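Cytolethal distending toxin protein B (Haemophilus ducreyi, PDB 1SR4) is a subunit of a bacterial genotoxin, belongs to the DNase I-like superfamily and probably damages host DNA. Local coordinates at residues L98-R103 against V125-G130. Residues are numbered along the deposited sequence; the frame is centred on the assembly and turned at random.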
loop_
_atom_site.group_PDB
_atom_site.type_symbol
_atom_site.label_atom_id
_atom_site.label_comp_id
_atom_site.label_asym_id
_atom_site.label_seq_id
_atom_site.Cartn_x
_atom_site.Cartn_y
_atom_site.Cartn_z
ATOM N N LEU B 98 -4.619 -12.847 -11.632
ATOM C CA LEU B 98 -5.041 -11.454 -11.782
ATOM C C LEU B 98 -6.334 -11.222 -11.016
ATOM O O LEU B 98 -7.178 -12.122 -10.901
ATOM C CB LEU B 98 -5.274 -11.107 -13.259
ATOM C CG LEU B 98 -4.056 -11.133 -14.193
ATOM C CD1 LEU B 98 -4.516 -10.992 -15.641
ATOM C CD2 LEU B 98 -3.089 -10.020 -13.816
ATOM N N ALA B 99 -6.496 -10.007 -10.505
ATOM C CA ALA B 99 -7.695 -9.651 -9.762
ATOM C C ALA B 99 -8.002 -8.177 -9.939
ATOM O O ALA B 99 -7.111 -7.366 -10.238
ATOM C CB ALA B 99 -7.505 -9.945 -8.276
ATOM N N ILE B 100 -9.276 -7.841 -9.763
ATOM C CA ILE B 100 -9.698 -6.459 -9.817
ATOM C C ILE B 100 -10.645 -6.286 -8.647
ATOM O O ILE B 100 -11.620 -7.029 -8.522
ATOM C CB ILE B 100 -10.469 -6.081 -11.100
ATOM C CG1 ILE B 100 -9.569 -6.191 -12.327
ATOM C CG2 ILE B 100 -10.937 -4.602 -10.992
ATOM C CD1 ILE B 100 -10.310 -5.945 -13.643
ATOM N N VAL B 101 -10.340 -5.325 -7.778
ATOM C CA VAL B 101 -11.201 -5.030 -6.631
ATOM C C VAL B 101 -11.958 -3.765 -7.010
ATOM O O VAL B 101 -11.353 -2.788 -7.436
ATOM C CB VAL B 101 -10.398 -4.727 -5.341
ATOM C CG1 VAL B 101 -11.379 -4.466 -4.173
ATOM C CG2 VAL B 101 -9.457 -5.885 -5.017
ATOM N N SER B 102 -13.274 -3.787 -6.836
ATOM C CA SER B 102 -14.105 -2.652 -7.180
ATOM C C SER B 102 -15.180 -2.409 -6.123
ATOM O O SER B 102 -15.772 -3.356 -5.587
ATOM C CB SER B 102 -14.778 -2.927 -8.532
ATOM O OG SER B 102 -15.537 -1.815 -8.962
ATOM N N ARG B 103 -15.445 -1.141 -5.832
ATOM C CA ARG B 103 -16.491 -0.790 -4.871
ATOM C C ARG B 103 -17.835 -1.121 -5.518
ATOM O O ARG B 103 -18.747 -1.615 -4.863
ATOM C CB ARG B 103 -16.495 0.712 -4.554
ATOM C CG ARG B 103 -15.161 1.347 -4.257
ATOM C CD ARG B 103 -14.602 0.989 -2.892
ATOM N NE ARG B 103 -15.624 0.718 -1.888
ATOM C CZ ARG B 103 -15.364 0.581 -0.589
ATOM N NH1 ARG B 103 -14.124 0.713 -0.143
ATOM N NH2 ARG B 103 -16.336 0.254 0.256
ATOM N N VAL B 125 -7.663 -8.747 -18.280
ATOM C CA VAL B 125 -8.943 -9.107 -17.668
ATOM C C VAL B 125 -9.558 -7.786 -17.227
ATOM O O VAL B 125 -8.884 -6.962 -16.606
ATOM C CB VAL B 125 -8.726 -10.042 -16.454
ATOM C CG1 VAL B 125 -10.065 -10.375 -15.779
ATOM C CG2 VAL B 125 -8.043 -11.327 -16.919
ATOM N N GLY B 126 -10.825 -7.563 -17.555
ATOM C CA GLY B 126 -11.425 -6.291 -17.186
ATOM C C GLY B 126 -12.903 -6.289 -16.875
ATOM O O GLY B 126 -13.626 -7.261 -17.127
ATOM N N ILE B 127 -13.354 -5.176 -16.312
ATOM C CA ILE B 127 -14.752 -5.022 -15.971
ATOM C C ILE B 127 -15.278 -3.683 -16.460
ATOM O O ILE B 127 -14.567 -2.662 -16.491
ATOM C CB ILE B 127 -14.994 -5.102 -14.443
ATOM C CG1 ILE B 127 -14.185 -4.004 -13.736
ATOM C CG2 ILE B 127 -14.645 -6.497 -13.930
ATOM C CD1 ILE B 127 -14.446 -3.889 -12.238
ATOM N N ARG B 128 -16.535 -3.707 -16.872
ATOM C CA ARG B 128 -17.190 -2.509 -17.329
ATOM C C ARG B 128 -18.151 -2.039 -16.244
ATOM O O ARG B 128 -18.853 -2.843 -15.626
ATOM C CB ARG B 128 -17.975 -2.791 -18.613
ATOM C CG ARG B 128 -18.856 -1.628 -19.039
ATOM C CD ARG B 128 -19.465 -1.847 -20.422
ATOM N NE ARG B 128 -20.518 -2.870 -20.495
ATOM C CZ ARG B 128 -21.744 -2.749 -19.984
ATOM N NH1 ARG B 128 -22.111 -1.649 -19.331
ATOM N NH2 ARG B 128 -22.631 -3.721 -20.165
ATOM N N ILE B 129 -18.149 -0.740 -15.992
ATOM C CA ILE B 129 -19.077 -0.130 -15.050
ATOM C C ILE B 129 -19.686 0.957 -15.922
ATOM O O ILE B 129 -19.024 1.954 -16.236
ATOM C CB ILE B 129 -18.389 0.569 -13.849
ATOM C CG1 ILE B 129 -17.562 -0.425 -13.026
ATOM C CG2 ILE B 129 -19.460 1.199 -12.951
ATOM C CD1 ILE B 129 -18.366 -1.573 -12.493
ATOM N N GLY B 130 -20.934 0.760 -16.336
ATOM C CA GLY B 130 -21.565 1.751 -17.190
ATOM C C GLY B 130 -20.821 1.853 -18.513
ATOM O O GLY B 130 -20.656 0.857 -19.214
#
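Ile127 carries CG1 between its backbone N and carbonyl carbon (chi1 59°), whereas Ile100 sets CG1 beside its N and CG2 anti to it (chi1 -65°), and the two side chains run past one another head to tail. As a result, CD1 of Ile127 meets CG2 of Ile100 at 3.8 Å and, at the same distance, CB of Ser102. The extended chain of Ile100 carries its CD1 to the opposing backbone, 3.4 Å from O of Val125 and 3.7 Å from CA of Gly126. Toward the N-terminal ends of both strands, Leu98 CD1 touches Val125 CG2, again at 3.8 Å, as the two branches meet at a slant. The pair illustrates how the two sheets of a DNase I-like sandwich pack face to face: strands 98-102 and 125-129 belong to different sheets, run 22° from parallel and approach to 7.7 Å between axes. Strand 98-102 makes its backbone bonds to neighbours in its own sheet, among them Ser87 and Val42, while Ser102 OG is bonded to Arg104 O. With no hydrogen bond between the segments, the buried interface depends on the fit of aliphatic branches rather than on directional polar pairing.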